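Side-chain contacts in single-stranded-DNA-specific exonuclease RecJ (Thermus thermophilus, PDB 2ZXR), which degrades single-stranded DNA in the 5' to 3' direction, using divalent metal ions such as magnesium or manganese: residues G586-L591 / L597-E602; A538-P543 / A649-W654; D570-W573 / R578-P581. All coordinates share one frame; numbering follows the deposited sequence.

Contact 1: residues G586-L591 / L597-E602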
loop_
_atom_site.group_PDB
_atom_site.type_symbol
_atom_site.label_atom_id
_atom_site.label_comp_id
_atom_site.label_asym_id
_atom_site.label_seq_id
_atom_site.Cartn_x
_atom_site.Cartn_y
_atom_site.Cartn_z
ATOM N N GLY A 586 36.012 -25.018 5.490
ATOM C CA GLY A 586 35.469 -23.935 4.691
ATOM C C GLY A 586 34.427 -24.451 3.687
ATOM O O GLY A 586 33.862 -23.675 2.902
ATOM N N LEU A 587 34.175 -25.763 3.694
ATOM C CA LEU A 587 33.199 -26.365 2.777
ATOM C C LEU A 587 32.263 -27.287 3.551
ATOM O O LEU A 587 32.728 -28.143 4.304
ATOM C CB LEU A 587 33.914 -27.184 1.700
ATOM C CG LEU A 587 32.979 -27.833 0.687
ATOM C CD1 LEU A 587 32.430 -26.727 -0.233
ATOM C CD2 LEU A 587 33.710 -28.905 -0.124
ATOM N N TRP A 588 30.954 -27.128 3.368
ATOM C CA TRP A 588 29.993 -27.965 4.100
ATOM C C TRP A 588 29.126 -28.739 3.139
ATOM O O TRP A 588 28.760 -28.235 2.073
ATOM C CB TRP A 588 29.076 -27.106 5.004
ATOM C CG TRP A 588 29.744 -26.329 6.139
ATOM C CD1 TRP A 588 31.051 -26.409 6.553
ATOM C CD2 TRP A 588 29.105 -25.395 7.027
ATOM N NE1 TRP A 588 31.261 -25.581 7.646
ATOM C CE2 TRP A 588 30.083 -24.949 7.950
ATOM C CE3 TRP A 588 27.803 -24.892 7.129
ATOM C CZ2 TRP A 588 29.794 -24.020 8.959
ATOM C CZ3 TRP A 588 27.517 -23.965 8.142
ATOM C CH2 TRP A 588 28.508 -23.545 9.036
ATOM N N LEU A 589 28.786 -29.965 3.511
ATOM C CA LEU A 589 27.948 -30.795 2.661
ATOM C C LEU A 589 26.590 -30.976 3.322
ATOM O O LEU A 589 25.767 -31.752 2.862
ATOM C CB LEU A 589 28.605 -32.156 2.457
ATOM C CG LEU A 589 29.961 -32.137 1.762
ATOM C CD1 LEU A 589 30.479 -33.569 1.609
ATOM C CD2 LEU A 589 29.825 -31.479 0.393
ATOM N N GLY A 590 26.375 -30.257 4.418
ATOM C CA GLY A 590 25.132 -30.368 5.136
ATOM C C GLY A 590 25.119 -29.253 6.147
ATOM O O GLY A 590 26.056 -28.441 6.201
ATOM N N LEU A 591 24.069 -29.224 6.961
ATOM C CA LEU A 591 23.893 -28.174 7.946
ATOM C C LEU A 591 24.280 -28.591 9.357
ATOM O O LEU A 591 23.867 -29.647 9.835
ATOM C CB LEU A 591 22.420 -27.717 7.949
ATOM C CG LEU A 591 21.812 -27.392 6.585
ATOM C CD1 LEU A 591 20.374 -26.912 6.751
ATOM C CD2 LEU A 591 22.647 -26.330 5.907
ATOM N N LEU A 597 29.221 -19.347 13.587
ATOM C CA LEU A 597 29.394 -18.022 12.995
ATOM C C LEU A 597 30.855 -17.572 12.956
ATOM O O LEU A 597 31.726 -18.244 13.493
ATOM C CB LEU A 597 28.526 -17.008 13.752
ATOM C CG LEU A 597 27.019 -17.349 13.766
ATOM C CD1 LEU A 597 26.228 -16.260 14.474
ATOM C CD2 LEU A 597 26.520 -17.501 12.327
ATOM N N GLY A 598 31.119 -16.428 12.327
ATOM C CA GLY A 598 32.496 -15.977 12.196
ATOM C C GLY A 598 33.202 -17.069 11.398
ATOM O O GLY A 598 34.287 -17.545 11.747
ATOM N N ARG A 599 32.565 -17.449 10.297
ATOM C CA ARG A 599 33.031 -18.527 9.440
ATOM C C ARG A 599 33.366 -18.165 8.006
ATOM O O ARG A 599 34.534 -18.166 7.611
ATOM C CB ARG A 599 31.956 -19.627 9.404
ATOM C CG ARG A 599 31.906 -20.510 10.627
ATOM C CD ARG A 599 32.890 -21.664 10.484
ATOM N NE ARG A 599 34.225 -21.204 10.116
ATOM C CZ ARG A 599 35.135 -21.968 9.515
ATOM N NH1 ARG A 599 34.843 -23.229 9.223
ATOM N NH2 ARG A 599 36.334 -21.471 9.205
ATOM N N ARG A 600 32.328 -17.869 7.240
ATOM C CA ARG A 600 32.435 -17.577 5.811
ATOM C C ARG A 600 32.751 -18.930 5.194
ATOM O O ARG A 600 33.915 -19.363 5.102
ATOM C CB ARG A 600 33.531 -16.575 5.491
ATOM C CG ARG A 600 33.275 -15.803 4.176
ATOM C CD ARG A 600 33.258 -16.707 2.933
ATOM N NE ARG A 600 33.121 -15.952 1.677
ATOM C CZ ARG A 600 33.172 -16.487 0.452
ATOM N NH1 ARG A 600 33.033 -15.717 -0.619
ATOM N NH2 ARG A 600 33.361 -17.788 0.287
ATOM N N VAL A 601 31.687 -19.611 4.793
ATOM C CA VAL A 601 31.815 -20.945 4.238
ATOM C C VAL A 601 30.977 -21.156 2.994
ATOM O O VAL A 601 30.096 -20.348 2.669
ATOM C CB VAL A 601 31.404 -21.989 5.297
ATOM C CG1 VAL A 601 32.345 -21.913 6.484
ATOM C CG2 VAL A 601 29.954 -21.727 5.763
ATOM N N GLU A 602 31.263 -22.252 2.296
ATOM C CA GLU A 602 30.517 -22.604 1.093
ATOM C C GLU A 602 29.708 -23.811 1.501
ATOM O O GLU A 602 30.232 -24.751 2.115
ATOM C CB GLU A 602 31.465 -22.921 -0.052
ATOM C CG GLU A 602 32.193 -21.681 -0.490
ATOM C CD GLU A 602 33.060 -21.937 -1.682
ATOM O OE1 GLU A 602 34.289 -22.019 -1.492
ATOM O OE2 GLU A 602 32.517 -22.069 -2.800
HETATM O O HOH W 1 35.525 -21.949 1.551
#
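The carbonyl oxygen of Gly586 is held from two sources: Glu602 N donates to Gly586 O at 3.0 Å, standing tilted out of the carbonyl plane, and a water donates to the same oxygen at 2.8 Å. That water also donates a longer bond to Glu602 OE1, tying the carboxylate loosely to the backbone it sits beside; the stronger partner of this carboxylate is Arg552, in a salt bridge. The second rung runs the other way, from Trp588 N to Glu602 O at 2.8 Å, nearly straight on to the carbonyl (C=O...N angle 169°). Leu587 CA approaches the same oxygen in a CA-H...O contact, and CD1 of Leu587 lies 3.9 Å from Glu602 CB, both side chains being on one face of the sheet.

On the other face the indole of Trp588 is the platform. Val601 CG2 sits squarely over its six-membered ring, 3.7 Å from the centroid and 4° off the normal, a clean CH-pi contact. With CG1 anti to the carbonyl carbon (chi1 -63°), Val601 brings its second methyl alongside as well, 4.0 Å from Trp588 NE1. Arg599 bends at chi2 and chi3, passing its CD near Trp588 CZ2, while its NH1 bonds to Pro582 O, the carbonyl that also receives the indole N-H.

Glu602 thus bonds through both N and O to residues on either side of Leu587, the register of a parallel beta bridge, here joining neighbouring strands 587-588 and 601-603 in the parallel sheet of RecJ's C-terminal domain.

Contact 2: residues A538-P543 / A649-W654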
loop_
_atom_site.group_PDB
_atom_site.type_symbol
_atom_site.label_atom_id
_atom_site.label_comp_id
_atom_site.label_asym_id
_atom_site.label_seq_id
_atom_site.Cartn_x
_atom_site.Cartn_y
_atom_site.Cartn_z
ATOM N N ALA A 538 23.954 -9.918 6.246
ATOM C CA ALA A 538 25.353 -9.925 5.806
ATOM C C ALA A 538 25.631 -11.419 5.624
ATOM O O ALA A 538 25.520 -12.182 6.573
ATOM C CB ALA A 538 26.265 -9.332 6.894
ATOM N N PRO A 539 25.999 -11.845 4.407
ATOM C CA PRO A 539 26.258 -13.267 4.149
ATOM C C PRO A 539 27.471 -13.892 4.824
ATOM O O PRO A 539 28.460 -13.221 5.056
ATOM C CB PRO A 539 26.336 -13.330 2.622
ATOM C CG PRO A 539 26.920 -12.008 2.254
ATOM C CD PRO A 539 26.325 -11.008 3.229
ATOM N N PHE A 540 27.358 -15.177 5.169
ATOM C CA PHE A 540 28.455 -15.931 5.771
ATOM C C PHE A 540 28.421 -17.351 5.180
ATOM O O PHE A 540 29.435 -18.051 5.154
ATOM C CB PHE A 540 28.355 -15.957 7.318
ATOM C CG PHE A 540 27.235 -16.817 7.855
ATOM C CD1 PHE A 540 27.402 -18.192 8.002
ATOM C CD2 PHE A 540 25.986 -16.251 8.162
ATOM C CE1 PHE A 540 26.332 -19.001 8.445
ATOM C CE2 PHE A 540 24.920 -17.035 8.603
ATOM C CZ PHE A 540 25.084 -18.417 8.749
ATOM N N ALA A 541 27.263 -17.763 4.670
ATOM C CA ALA A 541 27.120 -19.082 4.063
ATOM C C ALA A 541 26.776 -18.905 2.570
ATOM O O ALA A 541 25.783 -18.247 2.208
ATOM C CB ALA A 541 26.046 -19.870 4.789
ATOM N N TYR A 542 27.610 -19.501 1.719
ATOM C CA TYR A 542 27.492 -19.398 0.275
ATOM C C TYR A 542 27.134 -20.689 -0.413
ATOM O O TYR A 542 27.963 -21.599 -0.497
ATOM C CB TYR A 542 28.801 -18.871 -0.303
ATOM C CG TYR A 542 29.115 -17.477 0.188
ATOM C CD1 TYR A 542 29.488 -17.249 1.512
ATOM C CD2 TYR A 542 28.991 -16.374 -0.667
ATOM C CE1 TYR A 542 29.734 -15.959 1.972
ATOM C CE2 TYR A 542 29.229 -15.082 -0.213
ATOM C CZ TYR A 542 29.599 -14.886 1.097
ATOM O OH TYR A 542 29.822 -13.603 1.528
ATOM N N PRO A 543 25.895 -20.784 -0.925
ATOM C CA PRO A 543 25.420 -21.988 -1.616
ATOM C C PRO A 543 26.316 -22.368 -2.774
ATOM O O PRO A 543 26.707 -21.510 -3.577
ATOM C CB PRO A 543 24.016 -21.595 -2.112
ATOM C CG PRO A 543 23.555 -20.632 -1.073
ATOM C CD PRO A 543 24.809 -19.796 -0.785
ATOM N N ALA A 649 18.244 -17.384 6.402
ATOM C CA ALA A 649 17.408 -18.551 6.601
ATOM C C ALA A 649 18.090 -19.577 7.497
ATOM O O ALA A 649 17.430 -20.292 8.267
ATOM C CB ALA A 649 17.080 -19.176 5.254
ATOM N N LEU A 650 19.412 -19.665 7.375
ATOM C CA LEU A 650 20.164 -20.620 8.174
ATOM C C LEU A 650 20.093 -20.206 9.637
ATOM O O LEU A 650 19.922 -21.052 10.510
ATOM C CB LEU A 650 21.616 -20.705 7.683
ATOM C CG LEU A 650 22.522 -21.687 8.443
ATOM C CD1 LEU A 650 21.839 -23.043 8.599
ATOM C CD2 LEU A 650 23.829 -21.836 7.698
ATOM N N LEU A 651 20.207 -18.908 9.913
ATOM C CA LEU A 651 20.099 -18.446 11.298
ATOM C C LEU A 651 18.726 -18.825 11.880
ATOM O O LEU A 651 18.626 -19.289 13.020
ATOM C CB LEU A 651 20.273 -16.935 11.381
ATOM C CG LEU A 651 21.622 -16.387 10.903
ATOM C CD1 LEU A 651 21.669 -14.885 11.236
ATOM C CD2 LEU A 651 22.779 -17.116 11.601
ATOM N N ALA A 652 17.663 -18.650 11.103
ATOM C CA ALA A 652 16.336 -18.993 11.613
ATOM C C ALA A 652 16.290 -20.503 11.817
ATOM O O ALA A 652 15.677 -20.999 12.772
ATOM C CB ALA A 652 15.228 -18.541 10.618
ATOM N N TYR A 653 16.951 -21.222 10.914
ATOM C CA TYR A 653 17.010 -22.680 10.976
ATOM C C TYR A 653 17.640 -23.160 12.293
ATOM O O TYR A 653 17.121 -24.089 12.913
ATOM C CB TYR A 653 17.804 -23.234 9.796
ATOM C CG TYR A 653 17.964 -24.745 9.814
ATOM C CD1 TYR A 653 16.914 -25.581 9.466
ATOM C CD2 TYR A 653 19.169 -25.336 10.204
ATOM C CE1 TYR A 653 17.049 -26.967 9.508
ATOM C CE2 TYR A 653 19.314 -26.731 10.245
ATOM C CZ TYR A 653 18.243 -27.534 9.897
ATOM O OH TYR A 653 18.364 -28.912 9.958
ATOM N N TRP A 654 18.751 -22.550 12.713
ATOM C CA TRP A 654 19.383 -22.955 13.982
ATOM C C TRP A 654 18.343 -22.734 15.088
ATOM O O TRP A 654 18.147 -23.574 15.956
ATOM C CB TRP A 654 20.572 -22.077 14.388
ATOM C CG TRP A 654 21.721 -21.869 13.438
ATOM C CD1 TRP A 654 22.358 -20.664 13.177
ATOM C CD2 TRP A 654 22.440 -22.856 12.714
ATOM N NE1 TRP A 654 23.423 -20.856 12.343
ATOM C CE2 TRP A 654 23.502 -22.187 12.039
ATOM C CE3 TRP A 654 22.302 -24.229 12.567
ATOM C CZ2 TRP A 654 24.413 -22.857 11.230
ATOM C CZ3 TRP A 654 23.189 -24.882 11.774
ATOM C CH2 TRP A 654 24.241 -24.196 11.106
#
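Apolar packing carries everything that passes between Phe540 and the helix residues Leu650 and Leu651. The far end of the phenyl ring does the touching. Its CZ meets Leu650 CD2 at 3.8 Å, and its CE2 meets Leu651 CD2 at 3.7 Å, so two consecutive helix residues each present one methyl to the ring end, each meeting the ring obliquely. The approaches differ: the Phe540 and Leu650 side chains cross at about a right angle, those of Phe540 and Leu651 at a slant. Phe540 adopts the less common rotamer with CG between its backbone N and carbonyl carbon (chi1 71°), and this carries the ring out to the helix. Leu650 CD2 serves twice, for it also lies 4.2 Å from Ala541 CB, where the CA atoms of Ala541 and Leu650 are 8.2 Å apart.

Within the helix, the other methyl of Leu650 is used too. CD1 rests 3.6 Å above the plane of the Trp654 ring, toward its rim, so this leucine is held between the strand residues and the indole one turn on. Backbone bonding at this turn is regular, Trp654 N donating to Leu650 O at 2.9 Å.

Polar support comes from just outside: Ser647 OG, on the same helix, is hydrogen-bonded to the backbone N atoms of both Phe540 and Ala541, fixing the start of the strand against the helix.

Helix 643-655 here packs against the outermost strand 541-543 of the parallel sheet, an alpha/beta layering within RecJ's C-terminal domain that brings together segments about a hundred residues apart in the chain.

Contact 3: residues D570-W573 / R578-P581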
loop_
_atom_site.group_PDB
_atom_site.type_symbol
_atom_site.label_atom_id
_atom_site.label_comp_id
_atom_site.label_asym_id
_atom_site.label_seq_id
_atom_site.Cartn_x
_atom_site.Cartn_y
_atom_site.Cartn_z
ATOM N N ASP A 570 29.336 -41.871 6.033
ATOM C CA ASP A 570 29.941 -43.143 5.658
ATOM C C ASP A 570 30.610 -43.006 4.295
ATOM O O ASP A 570 31.774 -43.381 4.134
ATOM C CB ASP A 570 28.883 -44.251 5.604
ATOM C CG ASP A 570 29.427 -45.550 5.018
ATOM O OD1 ASP A 570 29.326 -45.754 3.781
ATOM O OD2 ASP A 570 29.970 -46.359 5.803
ATOM N N TYR A 571 29.866 -42.475 3.328
ATOM C CA TYR A 571 30.368 -42.264 1.975
ATOM C C TYR A 571 31.649 -41.439 2.015
ATOM O O TYR A 571 32.648 -41.792 1.382
ATOM C CB TYR A 571 29.326 -41.525 1.145
ATOM C CG TYR A 571 29.786 -41.140 -0.241
ATOM C CD1 TYR A 571 29.653 -42.021 -1.318
ATOM C CD2 TYR A 571 30.345 -39.887 -0.481
ATOM C CE1 TYR A 571 30.065 -41.659 -2.604
ATOM C CE2 TYR A 571 30.761 -39.514 -1.757
ATOM C CZ TYR A 571 30.620 -40.401 -2.815
ATOM O OH TYR A 571 31.035 -40.018 -4.077
ATOM N N ALA A 572 31.605 -40.332 2.757
ATOM C CA ALA A 572 32.759 -39.449 2.897
ATOM C C ALA A 572 33.957 -40.244 3.424
ATOM O O ALA A 572 35.027 -40.231 2.818
ATOM C CB ALA A 572 32.428 -38.291 3.846
ATOM N N TRP A 573 33.763 -40.925 4.557
ATOM C CA TRP A 573 34.808 -41.750 5.171
ATOM C C TRP A 573 35.263 -42.789 4.145
ATOM O O TRP A 573 36.453 -42.916 3.838
ATOM C CB TRP A 573 34.263 -42.488 6.403
ATOM C CG TRP A 573 34.245 -41.696 7.695
ATOM C CD1 TRP A 573 35.198 -40.813 8.134
ATOM C CD2 TRP A 573 33.293 -41.819 8.771
ATOM N NE1 TRP A 573 34.903 -40.388 9.412
ATOM C CE2 TRP A 573 33.742 -40.988 9.827
ATOM C CE3 TRP A 573 32.110 -42.554 8.944
ATOM C CZ2 TRP A 573 33.048 -40.870 11.044
ATOM C CZ3 TRP A 573 31.420 -42.437 10.155
ATOM C CH2 TRP A 573 31.896 -41.599 11.188
ATOM N N ARG A 578 38.692 -35.236 3.523
ATOM C CA ARG A 578 39.420 -34.650 4.633
ATOM C C ARG A 578 38.343 -34.039 5.564
ATOM O O ARG A 578 38.076 -32.831 5.540
ATOM C CB ARG A 578 40.398 -33.573 4.121
ATOM C CG ARG A 578 41.248 -32.924 5.211
ATOM C CD ARG A 578 42.127 -31.751 4.707
ATOM N NE ARG A 578 42.585 -30.956 5.838
ATOM C CZ ARG A 578 42.769 -29.638 5.837
ATOM N NH1 ARG A 578 43.183 -29.039 6.950
ATOM N NH2 ARG A 578 42.547 -28.910 4.744
ATOM N N LEU A 579 37.718 -34.904 6.364
ATOM C CA LEU A 579 36.665 -34.513 7.310
ATOM C C LEU A 579 37.124 -33.602 8.429
ATOM O O LEU A 579 38.142 -33.858 9.077
ATOM C CB LEU A 579 36.018 -35.738 7.933
ATOM C CG LEU A 579 35.026 -36.488 7.050
ATOM C CD1 LEU A 579 33.929 -35.516 6.616
ATOM C CD2 LEU A 579 35.746 -37.081 5.834
ATOM N N LEU A 580 36.345 -32.546 8.657
ATOM C CA LEU A 580 36.632 -31.559 9.686
ATOM C C LEU A 580 35.347 -31.072 10.354
ATOM O O LEU A 580 34.243 -31.269 9.837
ATOM C CB LEU A 580 37.349 -30.346 9.062
ATOM C CG LEU A 580 38.768 -30.451 8.488
ATOM C CD1 LEU A 580 39.058 -29.184 7.697
ATOM C CD2 LEU A 580 39.816 -30.615 9.623
ATOM N N PRO A 581 35.474 -30.447 11.532
ATOM C CA PRO A 581 34.300 -29.926 12.238
ATOM C C PRO A 581 33.952 -28.614 11.518
ATOM O O PRO A 581 34.847 -27.899 11.041
ATOM C CB PRO A 581 34.827 -29.706 13.651
ATOM C CG PRO A 581 36.242 -29.289 13.402
ATOM C CD PRO A 581 36.698 -30.263 12.337
#
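A beta-alpha-beta unit, made of strand 558-560, helix 566-573 and a short, weakly bonded strand at about 578-579, is closed here by the packing of Leu579 on the last turn of the helix. The side chain of Leu579 points at the helix, and both of its methyls reach Ala572: CD2 lies 4.1 Å from Ala572 CB, and CD1 lies 4.2 Å from the same CB. The fork of the leucine therefore straddles one small methyl. Its CG stands anti to the carbonyl carbon (chi1 -77°), which carries the branched end across to the helix.

CD2 has a second neighbour, since Trp573 CD1 lies 4.4 Å from Leu579 CD2. This is a looser touch, made obliquely to the pyrrole part of the indole, and the six-membered ring lies farther from the leucine. Ala572 is the buried partner and Trp573 the exposed one, so Leu579 CD2 touches one buried and one exposed residue of the helix. Val561 is touched by both Ala572 and Leu579, and Ala572 also touches Phe577.

The strand's backbone bonds are made with Val559, by Arg578 and Leu580. Every atom that meets across the contact itself is carbon, and the distances are all slightly over 4 Å. Such a contact depends on shape and the exclusion of water, with little directional constraint on the leucine methyls.

All three contacts belong to one parallel sheet in the C-terminal domain, well away from the metal site. Contact 1 supplies pairing within the sheet, and is the only one whose two segments are hydrogen-bonded to each other; contacts 2 and 3 lay helices against the strands at its two outer edges by apolar packing. Contacts 1 and 2 touch, with Val601 N probably bonding to Phe540 O and Val601 O to Tyr542 N, as strands 601-603 and 541-543 are neighbours. Contact 3 stands apart, its nearest atoms about 5 Å from contact 1 and about 11 Å from contact 2. None is fully buried, but contact 3 has the smallest interface and includes an exposed tryptophan.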